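Local coordinates for glycosyl hydrolases family 31 family protein (Aspergillus niger, PDB 6DRU), which releases alpha-linked xylose from the non-reducing terminal glucose of xyloglucan oligosaccharides, acting as a family 31 alpha-xylosidase, at residues A[707-710]-A[711-715]. Numbering follows the deposited sequence.
Sequences GSRE and ELLSG. With NAG (2-acetamido-2-deoxy-beta-D-glucopyranose), chain K.
Ser708 N gives its hydrogen to Glu711 OE2 across 2.6 Å, with an N-H...O angle of 156° and the carboxylate oxygen met nearly along its C-O axis. The torsions of Glu711 bring the carboxylate back to that amide: CG stands beside the backbone N (chi1 -32°), and the chain runs extended beyond it. On the way CG passes Ser708 CB at 3.5 Å, so the acid lies alongside the serine methylene. Ser708 OG in turn accepts a capping bond from Glu710 N at 3.1 Å, clearly bent and one residue short of the glutamate that supplies the carboxylate. Ser708 and Glu711 thus form a capping box, with Ser708 as N-cap of the short helix 709-712, which follows strand 703-705 of the C-terminal domain's antiparallel sheet. The carboxylate sits by the N-terminal end of this helix, beside the N-cap amide, where its negative charge would probably also interact favourably with the helix dipole.

Within the turn, Leu713 N donates to Arg709 O at 3.0 Å in a nearly straight bond, whereas the bond from Leu712 N to Ser708 O is long and weak. Arg709 and Leu713 point the same way side by side, the arginine CG 4.1 Å from Leu713 CD1, and both side chains reach Trp680, the arginine through a cation-pi contact. Farther out, the guanidinium lies flat against the N-acetylglucosamine of a protein-linked glycan: C5 of the sugar sits over the centre of one face, 3.7 Å from Arg709 CZ. At the other end of the helix, Ser714 N bonds to Glu711 O at 2.9 Å, and Gly715, with positive phi, is the first residue to leave helical geometry; its carbonyl oxygen is hydrogen-bonded to Ser601 on helix 596-609.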
ATOM      1  N   GLY A 707      15.067  53.179 -27.713  1.00 77.32           N
ATOM      2  CA  GLY A 707      16.145  54.114 -27.483  1.00 75.43           C
ATOM      3  C   GLY A 707      17.207  53.994 -28.567  1.00 74.13           C
ATOM      4  O   GLY A 707      17.010  53.386 -29.621  1.00 65.82           O
ATOM      5  N   SER A 708      18.353  54.604 -28.288  1.00 76.87           N
ATOM      6  CA  SER A 708      19.466  54.563 -29.224  1.00 78.00           C
ATOM      7  C   SER A 708      20.260  53.273 -29.062  1.00 80.00           C
ATOM      8  O   SER A 708      20.327  52.688 -27.976  1.00 83.30           O
ATOM      9  CB  SER A 708      20.384  55.770 -29.028  1.00 87.18           C
ATOM     10  OG  SER A 708      21.687  55.498 -29.514  1.00 99.96           O
ATOM     11  N   ARG A 709      20.868  52.831 -30.164  1.00 79.74           N
ATOM     12  CA  ARG A 709      21.668  51.614 -30.115  1.00 76.37           C
ATOM     13  C   ARG A 709      22.934  51.826 -29.301  1.00 77.88           C
ATOM     14  O   ARG A 709      23.384  50.920 -28.587  1.00 96.77           O
ATOM     15  CB  ARG A 709      22.035  51.166 -31.529  1.00 80.30           C
ATOM     16  CG  ARG A 709      23.083  50.064 -31.556  1.00 72.53           C
ATOM     17  CD  ARG A 709      23.818  50.010 -32.881  1.00 69.24           C
ATOM     18  NE  ARG A 709      22.956  49.610 -33.984  1.00 75.55           N
ATOM     19  CZ  ARG A 709      23.380  48.922 -35.037  1.00 79.00           C
ATOM     20  NH1 ARG A 709      24.652  48.556 -35.121  1.00 65.29           N
ATOM     21  NH2 ARG A 709      22.531  48.593 -35.999  1.00 77.67           N
ATOM     22  N   GLU A 710      23.512  53.024 -29.379  1.00 76.45           N
ATOM     23  CA  GLU A 710      24.778  53.274 -28.708  1.00 90.58           C
ATOM     24  C   GLU A 710      24.616  53.319 -27.193  1.00 91.10           C
ATOM     25  O   GLU A 710      25.587  53.067 -26.470  1.00 92.70           O
ATOM     26  CB  GLU A 710      25.395  54.568 -29.250  1.00 97.21           C
ATOM     27  CG  GLU A 710      26.755  54.926 -28.675  1.00125.54           C
ATOM     28  CD  GLU A 710      26.672  55.952 -27.569  1.00137.10           C
ATOM     29  OE1 GLU A 710      25.544  56.317 -27.173  1.00140.99           O
ATOM     30  OE2 GLU A 710      27.742  56.397 -27.101  1.00152.82           O
ATOM     31  N   GLU A 711      23.409  53.608 -26.697  1.00 86.54           N
ATOM     32  CA  GLU A 711      23.177  53.586 -25.255  1.00 78.56           C
ATOM     33  C   GLU A 711      23.034  52.162 -24.737  1.00 84.01           C
ATOM     34  O   GLU A 711      23.590  51.823 -23.686  1.00 88.58           O
ATOM     35  CB  GLU A 711      21.916  54.366 -24.893  1.00 80.77           C
ATOM     36  CG  GLU A 711      21.591  55.539 -25.780  1.00105.51           C
ATOM     37  CD  GLU A 711      20.222  56.113 -25.467  1.00108.53           C
ATOM     38  OE1 GLU A 711      20.103  56.877 -24.485  1.00126.54           O
ATOM     39  OE2 GLU A 711      19.260  55.778 -26.189  1.00 97.77           O
ATOM     40  N   LEU A 712      22.286  51.319 -25.453  1.00 81.98           N
ATOM     41  CA  LEU A 712      22.127  49.935 -25.019  1.00 79.25           C
ATOM     42  C   LEU A 712      23.443  49.177 -25.098  1.00 73.41           C
ATOM     43  O   LEU A 712      23.709  48.311 -24.257  1.00 78.96           O
ATOM     44  CB  LEU A 712      21.032  49.246 -25.843  1.00 61.82           C
ATOM     45  CG  LEU A 712      21.302  48.654 -27.229  1.00 57.67           C
ATOM     46  CD1 LEU A 712      21.750  47.201 -27.142  1.00 64.14           C
ATOM     47  CD2 LEU A 712      20.060  48.777 -28.099  1.00 60.03           C
ATOM     48  N   LEU A 713      24.285  49.497 -26.083  1.00 67.67           N
ATOM     49  CA  LEU A 713      25.617  48.911 -26.137  1.00 69.16           C
ATOM     50  C   LEU A 713      26.505  49.406 -25.004  1.00 72.29           C
ATOM     51  O   LEU A 713      27.528  48.776 -24.715  1.00 76.88           O
ATOM     52  CB  LEU A 713      26.270  49.213 -27.487  1.00 71.28           C
ATOM     53  CG  LEU A 713      26.316  48.078 -28.511  1.00 67.95           C
ATOM     54  CD1 LEU A 713      24.924  47.557 -28.817  1.00 60.69           C
ATOM     55  CD2 LEU A 713      27.003  48.541 -29.785  1.00 72.03           C
ATOM     56  N   SER A 714      26.137  50.516 -24.356  1.00 74.46           N
ATOM     57  CA  SER A 714      26.906  51.033 -23.231  1.00 74.43           C
ATOM     58  C   SER A 714      26.572  50.334 -21.919  1.00 76.10           C
ATOM     59  O   SER A 714      27.396  50.351 -20.999  1.00 86.58           O
ATOM     60  CB  SER A 714      26.672  52.537 -23.073  1.00 77.46           C
ATOM     61  OG  SER A 714      25.455  52.783 -22.388  1.00 75.86           O
ATOM     62  N   GLY A 715      25.390  49.721 -21.815  1.00 70.31           N
ATOM     63  CA  GLY A 715      24.946  49.052 -20.619  1.00 70.51           C
ATOM     64  C   GLY A 715      24.062  49.894 -19.714  1.00 84.94           C
ATOM     65  O   GLY A 715      23.262  49.335 -18.954  1.00 80.97           O
TER
HETATM   66  C1  NAG K 826      22.714  51.716 -38.223  1.00 82.43           C
HETATM   67  C2  NAG K 826      23.677  51.485 -39.363  1.00 81.64           C
HETATM   68  C3  NAG K 826      24.961  50.920 -38.881  1.00 78.27           C
HETATM   69  C4  NAG K 826      25.525  51.770 -37.762  1.00 76.77           C
HETATM   70  C5  NAG K 826      24.481  51.997 -36.689  1.00 78.94           C
HETATM   71  C6  NAG K 826      25.014  52.952 -35.644  1.00 84.47           C
HETATM   72  C7  NAG K 826      22.796  51.079 -41.626  1.00 80.20           C
HETATM   73  C8  NAG K 826      23.127  52.503 -42.020  1.00 85.56           C
HETATM   74  N2  NAG K 826      23.081  50.614 -40.316  1.00 82.44           N
HETATM   75  O3  NAG K 826      25.857  50.824 -39.965  1.00 82.73           O
HETATM   76  O4  NAG K 826      26.639  51.120 -37.196  1.00 82.05           O
HETATM   77  O5  NAG K 826      23.322  52.546 -37.266  1.00 78.80           O
HETATM   78  O6  NAG K 826      24.014  53.197 -34.680  1.00 86.43           O
HETATM   79  O7  NAG K 826      22.285  50.328 -42.432  1.00 84.64           O